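Local atomic coordinates of urocanate hydratase (Paenibacillus sp. Soil724D2, PDB entry 7NED), a protein that probably hydrates thiourocanate in bacterial ergothioneine breakdown, using bound NAD+ as cofactor, and also binds urocanate. Residues E38-V41 and A46-A49; L117-L122 and S256-V261; Y262-S267 and A294-A299; D433-A438 and N444-R449. One frame throughout, in Å; residues are numbered along the deposited sequence.

Contact 1: residues E38-V41 and A46-A49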
# COMPACT_ATOMS: atom_id res chain seq x y z
N GLU A 38 17.30 -21.23 5.67
CA GLU A 38 15.83 -21.01 5.75
C GLU A 38 15.37 -19.79 4.94
O GLU A 38 14.27 -19.28 5.15
CB GLU A 38 15.35 -20.88 7.20
CG GLU A 38 15.54 -22.12 8.06
CD GLU A 38 14.72 -23.31 7.56
OE1 GLU A 38 15.25 -24.44 7.53
OE2 GLU A 38 13.56 -23.10 7.16
N LEU A 39 16.23 -19.30 4.03
CA LEU A 39 16.03 -18.06 3.27
C LEU A 39 15.99 -16.83 4.17
O LEU A 39 15.56 -15.75 3.74
CB LEU A 39 14.76 -18.15 2.41
CG LEU A 39 14.88 -19.16 1.26
CD1 LEU A 39 13.56 -19.47 0.56
CD2 LEU A 39 15.88 -18.64 0.23
N ILE A 40 16.45 -16.94 5.42
CA ILE A 40 16.29 -15.84 6.38
C ILE A 40 17.51 -14.94 6.30
O ILE A 40 18.65 -15.39 6.49
CB ILE A 40 16.08 -16.37 7.80
CG1 ILE A 40 14.72 -17.08 7.91
CG2 ILE A 40 16.15 -15.23 8.80
CD1 ILE A 40 14.54 -17.79 9.24
N VAL A 41 17.30 -13.66 5.99
CA VAL A 41 18.42 -12.73 5.88
C VAL A 41 18.76 -12.11 7.24
O VAL A 41 19.93 -12.09 7.64
CB VAL A 41 18.10 -11.65 4.82
CG1 VAL A 41 19.28 -10.67 4.68
CG2 VAL A 41 17.77 -12.33 3.47
N ALA A 46 13.02 -12.39 8.50
CA ALA A 46 12.93 -11.60 7.28
C ALA A 46 13.55 -12.42 6.16
O ALA A 46 14.72 -12.75 6.21
CB ALA A 46 13.64 -10.26 7.44
N LYS A 47 12.75 -12.76 5.15
CA LYS A 47 13.18 -13.75 4.18
C LYS A 47 13.41 -13.11 2.82
O LYS A 47 12.75 -12.13 2.43
CB LYS A 47 12.13 -14.85 4.09
CG LYS A 47 12.05 -15.71 5.36
CD LYS A 47 11.22 -16.95 5.14
CE LYS A 47 11.31 -17.94 6.29
NZ LYS A 47 11.58 -19.35 5.80
N ALA A 48 14.32 -13.72 2.06
CA ALA A 48 14.64 -13.24 0.73
C ALA A 48 13.64 -13.69 -0.32
O ALA A 48 13.61 -13.11 -1.41
CB ALA A 48 16.03 -13.72 0.33
N ALA A 49 12.91 -14.77 -0.06
CA ALA A 49 11.92 -15.30 -1.01
C ALA A 49 10.96 -16.15 -0.20
O ALA A 49 11.23 -16.47 0.95
CB ALA A 49 12.54 -16.15 -2.12
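The flat groups that carry this contact are peptide carbonyls, Glu38 and Leu39 on one side and Ala46 on the other. The Glu38 carbonyl is met in its own plane by the ammonium of Lys47, whose NZ lies 2.8 Å from Glu38 O. The Leu39 carbonyl is approached from its end by Ala48 N, 2.9 Å from Leu39 O, while Lys47 CA comes within 3.1 Å of the same Leu39 O in a CA-H...O contact. Ala46 O takes the amide of Val41 almost head-on, with Val41 N to Ala46 O 2.7 Å and a C=O...N angle of 172°. Between these two backbone bonds Ile40 and Lys47 form an antiparallel, non-hydrogen-bonded pair, the centre of a small beta hairpin made of strands 40-42 and 46-47 in the N-terminal part of urocanase. Their side chains emerge from the same face of the hairpin. Lys47 starts with CG beside its backbone N (chi1 -69°), runs extended past Ile40 CG1, 3.9 Å from Lys47 CE, and bends at the last torsion to bring NZ onto Glu38 O. The Glu38 carboxylate is also near, but beyond salt-bridge range; its field would probably still favour the ammonium. Beside this pair Val41 CG2 rests on the methyl of Ala48, 3.8 Å from Ala48 CB, while helix 17-31 packs against both residues through Val29. Leu39 reaches the backbone of Ala49 with CD1 and also touches Leu30 of that helix.

Contact 2: residues L117-L122 and S256-V261. With NAD (nicotinamide-adenine-dinucleotide), chain C; URO ((2E)-3-(1H-imidazol-4-yl)acrylic acid), chain B.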
# COMPACT_ATOMS: atom_id res chain seq x y z
N LEU A 117 2.40 -16.23 2.43
CA LEU A 117 3.22 -15.02 2.50
C LEU A 117 4.48 -15.28 3.30
O LEU A 117 4.68 -16.35 3.90
CB LEU A 117 2.44 -13.84 3.07
CG LEU A 117 1.92 -14.13 4.48
CD1 LEU A 117 2.96 -13.94 5.52
CD2 LEU A 117 0.87 -13.02 4.72
N ILE A 118 5.35 -14.27 3.31
CA ILE A 118 6.60 -14.38 4.03
C ILE A 118 6.67 -12.94 4.59
O ILE A 118 5.98 -12.04 4.09
CB ILE A 118 7.69 -14.69 2.94
CG1 ILE A 118 8.89 -15.20 3.52
CG2 ILE A 118 8.14 -13.41 2.24
CD1 ILE A 118 8.31 -16.55 4.04
N TRP A 119 7.40 -12.70 5.66
CA TRP A 119 7.77 -11.31 6.00
C TRP A 119 9.05 -10.96 5.27
O TRP A 119 10.01 -11.72 5.30
CB TRP A 119 8.01 -11.11 7.50
CG TRP A 119 8.38 -9.69 7.89
CD1 TRP A 119 7.74 -8.54 7.50
CD2 TRP A 119 9.44 -9.27 8.76
NE1 TRP A 119 8.34 -7.44 8.07
CE2 TRP A 119 9.38 -7.87 8.85
CE3 TRP A 119 10.45 -9.95 9.45
CZ2 TRP A 119 10.29 -7.12 9.59
CZ3 TRP A 119 11.35 -9.22 10.20
CH2 TRP A 119 11.26 -7.82 10.28
N GLY A 120 9.07 -9.79 4.61
CA GLY A 120 10.25 -9.43 3.84
C GLY A 120 11.27 -8.58 4.57
O GLY A 120 12.23 -8.12 3.94
N GLY A 121 11.11 -8.37 5.87
CA GLY A 121 11.90 -7.36 6.54
C GLY A 121 11.72 -6.01 5.86
O GLY A 121 10.67 -5.71 5.28
N LEU A 122 12.74 -5.16 5.99
CA LEU A 122 12.80 -4.01 5.12
C LEU A 122 13.59 -4.33 3.86
O LEU A 122 13.07 -4.22 2.74
CB LEU A 122 13.42 -2.80 5.85
CG LEU A 122 12.70 -2.38 7.12
CD1 LEU A 122 13.24 -1.07 7.70
CD2 LEU A 122 11.21 -2.27 6.84
N SER A 256 15.79 -9.24 18.86
CA SER A 256 14.66 -9.42 17.99
C SER A 256 13.33 -9.41 18.80
O SER A 256 12.63 -10.33 18.75
CB SER A 256 14.81 -10.71 17.22
OG SER A 256 15.10 -11.76 18.10
N ALA A 257 13.03 -8.32 19.50
CA ALA A 257 11.85 -8.17 20.30
C ALA A 257 10.59 -8.05 19.49
O ALA A 257 9.55 -8.16 20.01
CB ALA A 257 11.98 -7.02 21.28
N HIS A 258 10.71 -7.83 18.21
CA HIS A 258 9.52 -7.73 17.38
C HIS A 258 8.83 -9.07 17.18
O HIS A 258 7.69 -9.10 16.69
CB HIS A 258 9.89 -7.18 16.00
CG HIS A 258 10.76 -8.10 15.20
ND1 HIS A 258 12.10 -8.29 15.48
CD2 HIS A 258 10.48 -8.87 14.12
CE1 HIS A 258 12.61 -9.15 14.61
NE2 HIS A 258 11.65 -9.51 13.77
N ASP A 259 9.49 -10.18 17.47
CA ASP A 259 8.88 -11.48 17.21
C ASP A 259 9.11 -12.41 18.38
O ASP A 259 10.25 -12.80 18.66
CB ASP A 259 9.37 -12.09 15.91
CG ASP A 259 8.43 -13.21 15.43
OD1 ASP A 259 8.60 -14.33 15.94
OD2 ASP A 259 7.46 -12.94 14.65
N LEU A 260 8.02 -12.75 19.06
CA LEU A 260 8.04 -13.58 20.25
C LEU A 260 8.07 -15.06 19.94
O LEU A 260 8.15 -15.88 20.86
CB LEU A 260 6.82 -13.26 21.13
CG LEU A 260 6.56 -11.78 21.46
CD1 LEU A 260 5.40 -11.59 22.44
CD2 LEU A 260 7.84 -11.11 21.94
N VAL A 261 8.01 -15.44 18.66
CA VAL A 261 8.07 -16.84 18.31
C VAL A 261 9.44 -17.20 17.76
O VAL A 261 10.01 -18.23 18.11
CB VAL A 261 6.95 -17.19 17.30
CG1 VAL A 261 7.19 -18.58 16.73
CG2 VAL A 261 5.57 -17.02 17.92
PA NAD C . 18.54 -11.01 14.48
O1A NAD C . 17.35 -11.86 14.91
O2A NAD C . 19.56 -11.38 13.48
O5B NAD C . 19.47 -10.99 15.90
C5B NAD C . 18.74 -10.83 17.05
C4B NAD C . 19.79 -11.16 18.22
O4B NAD C . 19.22 -11.09 19.49
C3B NAD C . 20.16 -12.66 17.94
O3B NAD C . 21.52 -12.80 17.92
C2B NAD C . 19.54 -13.39 19.17
O2B NAD C . 20.33 -14.42 19.64
C1B NAD C . 19.65 -12.27 20.20
N9A NAD C . 18.70 -12.38 21.31
C8A NAD C . 17.37 -12.79 21.30
N7A NAD C . 16.81 -12.76 22.49
C5A NAD C . 17.81 -12.28 23.33
C6A NAD C . 17.85 -12.02 24.72
N6A NAD C . 16.77 -12.22 25.50
N1A NAD C . 18.99 -11.55 25.28
C2A NAD C . 20.05 -11.40 24.45
N3A NAD C . 20.16 -11.60 23.13
C4A NAD C . 19.00 -12.05 22.59
O3 NAD C . 17.84 -9.61 14.42
PN NAD C . 18.58 -8.37 13.75
O1N NAD C . 18.64 -8.24 12.26
O2N NAD C . 19.77 -8.04 14.62
O5D NAD C . 17.54 -7.05 14.12
C5D NAD C . 17.29 -6.89 15.52
C4D NAD C . 16.25 -5.82 15.71
O4D NAD C . 16.58 -4.66 14.97
C3D NAD C . 14.95 -6.43 14.98
O3D NAD C . 13.77 -6.19 15.73
C2D NAD C . 14.87 -5.63 13.63
O2D NAD C . 13.61 -5.34 13.18
C1D NAD C . 15.36 -4.33 14.34
N1N NAD C . 15.56 -3.13 13.52
C2N NAD C . 14.35 -2.62 13.09
C3N NAD C . 14.29 -1.44 12.36
C7N NAD C . 12.90 -1.00 11.88
O7N NAD C . 12.60 0.17 11.64
N7N NAD C . 11.97 -1.99 11.65
C4N NAD C . 15.51 -0.80 12.11
C5N NAD C . 16.71 -1.34 12.57
C6N NAD C . 16.73 -2.53 13.32
OAA URO B . 19.98 -1.92 6.66
CAI URO B . 19.22 -2.92 6.36
OAB URO B . 19.43 -3.65 5.47
CAC URO B . 17.99 -3.16 7.14
CAD URO B . 17.69 -2.36 8.13
CAJ URO B . 16.49 -2.74 8.77
CAF URO B . 16.02 -2.34 9.99
NAH URO B . 14.91 -3.06 10.35
CAE URO B . 14.71 -3.88 9.35
NAG URO B . 15.63 -3.73 8.37
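Trp119 and His258 belong to two irregular loops that stay well apart, the nearest CA atoms being those of Trp119 and Asp259 at 11.3 Å, and a type I turn from Ser256 to Asp259 carries the histidine. The side chains bridge the gap. Trp119 CG stands anti to the backbone N (chi1 -179°), sending the six-membered ring toward the imidazole, where Trp119 CZ3 lies 3.6 Å from His258 NE2. The two rings meet obliquely, planes at 47° and centroids 5.2 Å apart. Each ring has further neighbours: Gly121 N sits over the centre of the indole, while Asp259 CB and NAD O2D lie over opposite faces of the imidazole. His258 NE2 is hydrogen-bonded to Ala43 O, and ND1 makes a weak, bent bond to the ribose, 2.7 Å from NAD O3D, so both nitrogens help fix the ring's rotation. Next in the chain, Asp259 forms an Asx turn, OD1 accepting from Val261 N, and its OD2 pairs with Tyr109 OH. At the far end of the other loop Leu122 CG touches the ring of bound urocanate, 3.4 Å from URO CAE. The contact thus joins the N-terminal and Rossmann-like regions beside the cofactor, with Phe108 of helix 105-113 against Trp119, Ile293 of helix 282-305 against Ala257 and Leu260, and strand 428-441 against Leu122.

Contact 3: residues Y262-S267 and A294-A299. With NAD (nicotinamide-adenine-dinucleotide), chain C.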
# COMPACT_ATOMS: atom_id res chain seq x y z
N TYR A 262 9.99 -16.34 16.91
CA TYR A 262 11.26 -16.62 16.29
C TYR A 262 12.39 -15.72 16.77
O TYR A 262 13.53 -15.95 16.37
CB TYR A 262 11.13 -16.48 14.77
CG TYR A 262 10.10 -17.45 14.21
CD1 TYR A 262 8.78 -17.09 14.06
CD2 TYR A 262 10.47 -18.76 13.91
CE1 TYR A 262 7.84 -18.00 13.56
CE2 TYR A 262 9.57 -19.66 13.42
CZ TYR A 262 8.26 -19.28 13.25
OH TYR A 262 7.38 -20.21 12.76
N GLY A 263 12.11 -14.71 17.60
CA GLY A 263 13.09 -13.70 17.94
C GLY A 263 13.56 -13.79 19.38
O GLY A 263 14.51 -14.51 19.69
N TYR A 264 12.86 -13.10 20.27
CA TYR A 264 13.33 -12.88 21.64
C TYR A 264 13.37 -14.16 22.47
O TYR A 264 12.35 -14.87 22.61
CB TYR A 264 12.41 -11.87 22.31
CG TYR A 264 13.02 -11.32 23.55
CD1 TYR A 264 13.01 -12.04 24.73
CD2 TYR A 264 13.69 -10.10 23.51
CE1 TYR A 264 13.63 -11.54 25.88
CE2 TYR A 264 14.30 -9.58 24.67
CZ TYR A 264 14.26 -10.31 25.83
OH TYR A 264 14.86 -9.80 26.96
N VAL A 265 14.52 -14.46 23.06
CA VAL A 265 14.70 -15.66 23.87
C VAL A 265 14.30 -15.35 25.30
O VAL A 265 14.93 -14.47 25.93
CB VAL A 265 16.14 -16.18 23.82
CG1 VAL A 265 16.22 -17.42 24.66
CG2 VAL A 265 16.54 -16.43 22.36
N PRO A 266 13.32 -16.03 25.87
CA PRO A 266 12.89 -15.73 27.23
C PRO A 266 13.97 -16.11 28.21
O PRO A 266 14.84 -16.93 27.92
CB PRO A 266 11.66 -16.62 27.43
CG PRO A 266 11.24 -17.06 26.06
CD PRO A 266 12.54 -17.12 25.27
N SER A 267 13.89 -15.51 29.40
CA SER A 267 14.77 -15.93 30.48
C SER A 267 14.53 -17.41 30.76
O SER A 267 13.38 -17.87 30.74
CB SER A 267 14.51 -15.11 31.75
OG SER A 267 15.41 -15.52 32.77
N ALA A 294 9.19 -7.57 29.14
CA ALA A 294 8.68 -6.66 30.16
C ALA A 294 9.69 -6.44 31.29
O ALA A 294 9.91 -5.30 31.74
CB ALA A 294 7.35 -7.21 30.70
N VAL A 295 10.33 -7.51 31.76
CA VAL A 295 11.37 -7.39 32.78
C VAL A 295 12.53 -6.52 32.29
O VAL A 295 13.06 -5.67 33.03
CB VAL A 295 11.87 -8.78 33.19
CG1 VAL A 295 13.14 -8.64 34.00
CG2 VAL A 295 10.80 -9.52 33.97
N GLU A 296 12.97 -6.75 31.06
CA GLU A 296 14.07 -5.98 30.53
C GLU A 296 13.71 -4.50 30.45
O GLU A 296 14.51 -3.64 30.84
CB GLU A 296 14.49 -6.50 29.14
CG GLU A 296 15.67 -5.71 28.59
CD GLU A 296 16.14 -6.17 27.22
OE1 GLU A 296 15.65 -7.21 26.66
OE2 GLU A 296 17.02 -5.46 26.70
N VAL A 297 12.52 -4.17 29.96
CA VAL A 297 12.17 -2.76 29.83
C VAL A 297 11.93 -2.11 31.19
O VAL A 297 12.20 -0.92 31.38
CB VAL A 297 10.94 -2.60 28.91
CG1 VAL A 297 10.44 -1.16 28.95
CG2 VAL A 297 11.28 -3.04 27.50
N GLU A 298 11.41 -2.85 32.16
CA GLU A 298 11.35 -2.32 33.52
C GLU A 298 12.74 -1.91 34.00
O GLU A 298 12.92 -0.84 34.58
CB GLU A 298 10.76 -3.35 34.47
CG GLU A 298 9.25 -3.39 34.46
CD GLU A 298 8.66 -2.11 35.02
OE1 GLU A 298 8.83 -1.83 36.23
OE2 GLU A 298 7.95 -1.42 34.25
N ALA A 299 13.72 -2.77 33.77
CA ALA A 299 15.10 -2.42 34.11
C ALA A 299 15.55 -1.18 33.34
O ALA A 299 16.17 -0.27 33.92
CB ALA A 299 16.00 -3.62 33.83
PA NAD C . 18.54 -11.01 14.48
O1A NAD C . 17.35 -11.86 14.91
O2A NAD C . 19.56 -11.38 13.48
O5B NAD C . 19.47 -10.99 15.90
C5B NAD C . 18.74 -10.83 17.05
C4B NAD C . 19.79 -11.16 18.22
O4B NAD C . 19.22 -11.09 19.49
C3B NAD C . 20.16 -12.66 17.94
O3B NAD C . 21.52 -12.80 17.92
C2B NAD C . 19.54 -13.39 19.17
O2B NAD C . 20.33 -14.42 19.64
C1B NAD C . 19.65 -12.27 20.20
N9A NAD C . 18.70 -12.38 21.31
C8A NAD C . 17.37 -12.79 21.30
N7A NAD C . 16.81 -12.76 22.49
C5A NAD C . 17.81 -12.28 23.33
C6A NAD C . 17.85 -12.02 24.72
N6A NAD C . 16.77 -12.22 25.50
N1A NAD C . 18.99 -11.55 25.28
C2A NAD C . 20.05 -11.40 24.45
N3A NAD C . 20.16 -11.60 23.13
C4A NAD C . 19.00 -12.05 22.59
O3 NAD C . 17.84 -9.61 14.42
PN NAD C . 18.58 -8.37 13.75
O1N NAD C . 18.64 -8.24 12.26
O2N NAD C . 19.77 -8.04 14.62
O5D NAD C . 17.54 -7.05 14.12
C5D NAD C . 17.29 -6.89 15.52
C4D NAD C . 16.25 -5.82 15.71
O4D NAD C . 16.58 -4.66 14.97
C3D NAD C . 14.95 -6.43 14.98
O3D NAD C . 13.77 -6.19 15.73
C2D NAD C . 14.87 -5.63 13.63
O2D NAD C . 13.61 -5.34 13.18
C1D NAD C . 15.36 -4.33 14.34
N1N NAD C . 15.56 -3.13 13.52
C2N NAD C . 14.35 -2.62 13.09
C3N NAD C . 14.29 -1.44 12.36
C7N NAD C . 12.90 -1.00 11.88
O7N NAD C . 12.60 0.17 11.64
N7N NAD C . 11.97 -1.99 11.65
C4N NAD C . 15.51 -0.80 12.11
C5N NAD C . 16.71 -1.34 12.57
C6N NAD C . 16.73 -2.53 13.32
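Leading up to Tyr264, which alone of residues 262-267 meets Glu296 of helix 282-305, Gly263 lays its carbonyl beside the adenine, Gly263 O lying 3.7 Å from NAD C8A. Next, the phenol ring of Tyr264 takes the adenine amino group over one face, toward the rim, with NAD N6A 3.2 Å from Tyr264 CZ. At the ring's edge its hydroxyl donates to the carboxylate, Tyr264 OH to Glu296 OE1 2.7 Å, arriving on the anti side and 22° out of the carboxylate plane. Glu296 spans the distance with CG anti to the backbone N (chi1 -179°) and an extended chain. Val265 reads the adenine edge through its backbone: its amide N bonds to NAD N7A at 2.9 Å, nearly straight at 172°, and its carbonyl O accepts a weak bond from NAD N6A. Pro266 and Ser267 then lead the chain along helix 282-305, against Ser292. A phenylalanine in place of Tyr264 would probably leave Glu296 OE1 without this donor and its carboxylate freer to turn. Because Glu296 OE2 also lies close to Asp253, the phenol bond is likely to ease the crowding of negative charge in a buried place behind the adenine pocket.

Contact 4: residues D433-A438 and N444-R449. With URO ((2E)-3-(1H-imidazol-4-yl)acrylic acid), chain B; NAD (nicotinamide-adenine-dinucleotide), chain C.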
# COMPACT_ATOMS: atom_id res chain seq x y z
N ASP A 433 18.30 1.58 3.04
CA ASP A 433 17.31 1.01 3.94
C ASP A 433 15.96 1.66 3.66
O ASP A 433 15.88 2.70 3.01
CB ASP A 433 17.72 1.25 5.41
CG ASP A 433 16.93 0.37 6.38
OD1 ASP A 433 16.16 -0.53 5.93
OD2 ASP A 433 17.08 0.56 7.59
N HIS A 434 14.89 1.06 4.19
CA HIS A 434 13.58 1.72 4.06
C HIS A 434 13.38 2.78 5.13
O HIS A 434 12.42 3.55 5.04
CB HIS A 434 12.44 0.72 4.15
CG HIS A 434 12.46 -0.31 3.07
ND1 HIS A 434 11.36 -1.10 2.80
CD2 HIS A 434 13.43 -0.70 2.21
CE1 HIS A 434 11.65 -1.91 1.79
NE2 HIS A 434 12.90 -1.69 1.42
N LEU A 435 14.28 2.83 6.12
CA LEU A 435 14.25 3.85 7.17
C LEU A 435 14.75 5.14 6.52
O LEU A 435 15.92 5.51 6.61
CB LEU A 435 15.12 3.43 8.36
CG LEU A 435 14.97 4.30 9.62
CD1 LEU A 435 13.72 3.91 10.43
CD2 LEU A 435 16.29 4.22 10.45
N ASP A 436 13.89 5.80 5.76
CA ASP A 436 14.26 6.97 4.97
C ASP A 436 13.01 7.84 4.84
O ASP A 436 11.92 7.35 4.91
CB ASP A 436 14.79 6.50 3.61
CG ASP A 436 15.60 7.58 2.82
OD1 ASP A 436 16.38 8.27 3.38
OD2 ASP A 436 15.46 7.66 1.63
N ALA A 437 13.23 9.11 4.64
CA ALA A 437 12.20 10.09 4.61
C ALA A 437 10.82 9.77 4.01
O ALA A 437 9.95 9.68 4.76
CB ALA A 437 12.71 11.42 4.17
N ALA A 438 10.62 9.53 2.75
CA ALA A 438 9.17 9.26 2.38
C ALA A 438 8.83 7.77 2.31
O ALA A 438 7.85 7.40 1.81
CB ALA A 438 8.73 10.02 1.19
N ASN A 444 5.45 3.80 15.92
CA ASN A 444 6.33 3.63 17.08
C ASN A 444 7.79 3.49 16.66
O ASN A 444 8.63 3.09 17.48
CB ASN A 444 5.89 2.45 17.94
CG ASN A 444 4.50 2.64 18.49
OD1 ASN A 444 4.06 3.76 18.73
ND2 ASN A 444 3.79 1.55 18.69
N ILE A 445 8.11 3.82 15.41
CA ILE A 445 9.51 3.91 15.01
C ILE A 445 9.63 5.18 14.18
O ILE A 445 9.63 6.29 14.72
CB ILE A 445 10.00 2.64 14.27
CG1 ILE A 445 9.86 1.41 15.15
CG2 ILE A 445 11.47 2.77 13.84
CD1 ILE A 445 10.45 0.14 14.56
N MET A 446 9.64 5.03 12.86
CA MET A 446 9.96 6.16 11.99
C MET A 446 9.11 7.38 12.28
O MET A 446 9.62 8.51 12.34
CB MET A 446 9.81 5.78 10.52
CG MET A 446 10.19 6.92 9.60
SD MET A 446 12.01 7.04 9.50
CE MET A 446 12.26 8.24 8.19
N THR A 447 7.78 7.20 12.38
CA THR A 447 6.86 8.33 12.42
C THR A 447 6.15 8.49 13.79
O THR A 447 4.99 8.93 13.87
CB THR A 447 5.86 8.21 11.26
OG1 THR A 447 5.19 6.94 11.31
CG2 THR A 447 6.61 8.31 9.93
N GLU A 448 6.85 8.17 14.86
CA GLU A 448 6.31 8.38 16.19
C GLU A 448 6.31 9.87 16.52
O GLU A 448 7.34 10.54 16.39
CB GLU A 448 7.14 7.61 17.22
CG GLU A 448 6.57 7.73 18.61
CD GLU A 448 7.24 6.77 19.56
OE1 GLU A 448 7.50 5.60 19.17
OE2 GLU A 448 7.51 7.17 20.71
N ARG A 449 5.15 10.39 16.92
CA ARG A 449 5.02 11.77 17.39
C ARG A 449 5.48 12.76 16.31
O ARG A 449 6.33 13.63 16.53
CB ARG A 449 5.76 11.96 18.71
CG ARG A 449 5.08 11.16 19.83
CD ARG A 449 5.67 11.33 21.22
NE ARG A 449 6.16 12.67 21.37
CZ ARG A 449 7.36 12.97 21.84
NH1 ARG A 449 8.18 11.99 22.21
NH2 ARG A 449 7.73 14.23 21.94
OAA URO B . 19.98 -1.92 6.66
CAI URO B . 19.22 -2.92 6.36
OAB URO B . 19.43 -3.65 5.47
CAC URO B . 17.99 -3.16 7.14
CAD URO B . 17.69 -2.36 8.13
CAJ URO B . 16.49 -2.74 8.77
CAF URO B . 16.02 -2.34 9.99
NAH URO B . 14.91 -3.06 10.35
CAE URO B . 14.71 -3.88 9.35
NAG URO B . 15.63 -3.73 8.37
PA NAD C . 18.54 -11.01 14.48
O1A NAD C . 17.35 -11.86 14.91
O2A NAD C . 19.56 -11.38 13.48
O5B NAD C . 19.47 -10.99 15.90
C5B NAD C . 18.74 -10.83 17.05
C4B NAD C . 19.79 -11.16 18.22
O4B NAD C . 19.22 -11.09 19.49
C3B NAD C . 20.16 -12.66 17.94
O3B NAD C . 21.52 -12.80 17.92
C2B NAD C . 19.54 -13.39 19.17
O2B NAD C . 20.33 -14.42 19.64
C1B NAD C . 19.65 -12.27 20.20
N9A NAD C . 18.70 -12.38 21.31
C8A NAD C . 17.37 -12.79 21.30
N7A NAD C . 16.81 -12.76 22.49
C5A NAD C . 17.81 -12.28 23.33
C6A NAD C . 17.85 -12.02 24.72
N6A NAD C . 16.77 -12.22 25.50
N1A NAD C . 18.99 -11.55 25.28
C2A NAD C . 20.05 -11.40 24.45
N3A NAD C . 20.16 -11.60 23.13
C4A NAD C . 19.00 -12.05 22.59
O3 NAD C . 17.84 -9.61 14.42
PN NAD C . 18.58 -8.37 13.75
O1N NAD C . 18.64 -8.24 12.26
O2N NAD C . 19.77 -8.04 14.62
O5D NAD C . 17.54 -7.05 14.12
C5D NAD C . 17.29 -6.89 15.52
C4D NAD C . 16.25 -5.82 15.71
O4D NAD C . 16.58 -4.66 14.97
C3D NAD C . 14.95 -6.43 14.98
O3D NAD C . 13.77 -6.19 15.73
C2D NAD C . 14.87 -5.63 13.63
O2D NAD C . 13.61 -5.34 13.18
C1D NAD C . 15.36 -4.33 14.34
N1N NAD C . 15.56 -3.13 13.52
C2N NAD C . 14.35 -2.62 13.09
C3N NAD C . 14.29 -1.44 12.36
C7N NAD C . 12.90 -1.00 11.88
O7N NAD C . 12.60 0.17 11.64
N7N NAD C . 11.97 -1.99 11.65
C4N NAD C . 15.51 -0.80 12.11
C5N NAD C . 16.71 -1.34 12.57
C6N NAD C . 16.73 -2.53 13.32
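The carbonyl oxygen of Asp436 is met by two groups, a hydrogen bond with Ser439 OG and the methyl end of Met446, whose CE lies 3.4 Å from Asp436 O. Met446 gets there with CG anti to the backbone N (chi1 -178°) and a bend at its second torsion, which lays the sulfur across Leu435, SD 3.7 Å from Leu435 CD1. The same CD1 reaches Ile445 CG2 at 4.2 Å. Leu435 is the centre of an inverse gamma turn within the interrupted strand 428-441, and Phe344 of helix 335-344 packs on both Leu435 and Met446. Ile445 in turn faces the cofactor, its CG2 3.6 Å from the carboxamide oxygen O7N of NAD. Ahead of the turn, Asp433 OD1 receives His434 N at 2.7 Å from above the carboxylate plane, while Asp433 OD2 stands 3.0 Å from URO CAD, a carbon of urocanate's propenoate chain. With an alanine in place of Asp433, His434 N would probably lose its side-chain acceptor, and a gap would open beside the double bond of urocanate. The chemistry is therefore divided: an apolar thioether and branched-chain packing joins the interrupted strand to the loop that follows it, while Asp433 presents a carboxylate to urocanate and Ile445 a methyl to the nicotinamide amide.

From the N terminus, contact 1 closes the short hairpin loop between strands 40-42 and 46-47. Contact 2 spans over 130 residues, bringing the N-terminal region to the Rossmann-like one. Contact 3 follows directly, closing a mainly helical excursion within the latter, and contact 4 closes a tight loop in the C-terminal region. The four run in series; none nests or crosses. Contacts 1 and 2 adjoin through Lys47 N and Trp119 O, contacts 2 and 3 through Asp259 O and Tyr264 N, and contacts 2 and 4 where Leu122 packs on Asp433. Contacts 2, 3 and 4 all touch NAD, at ribose, adenine and nicotinamide in turn, and contacts 2 and 4 also touch urocanate.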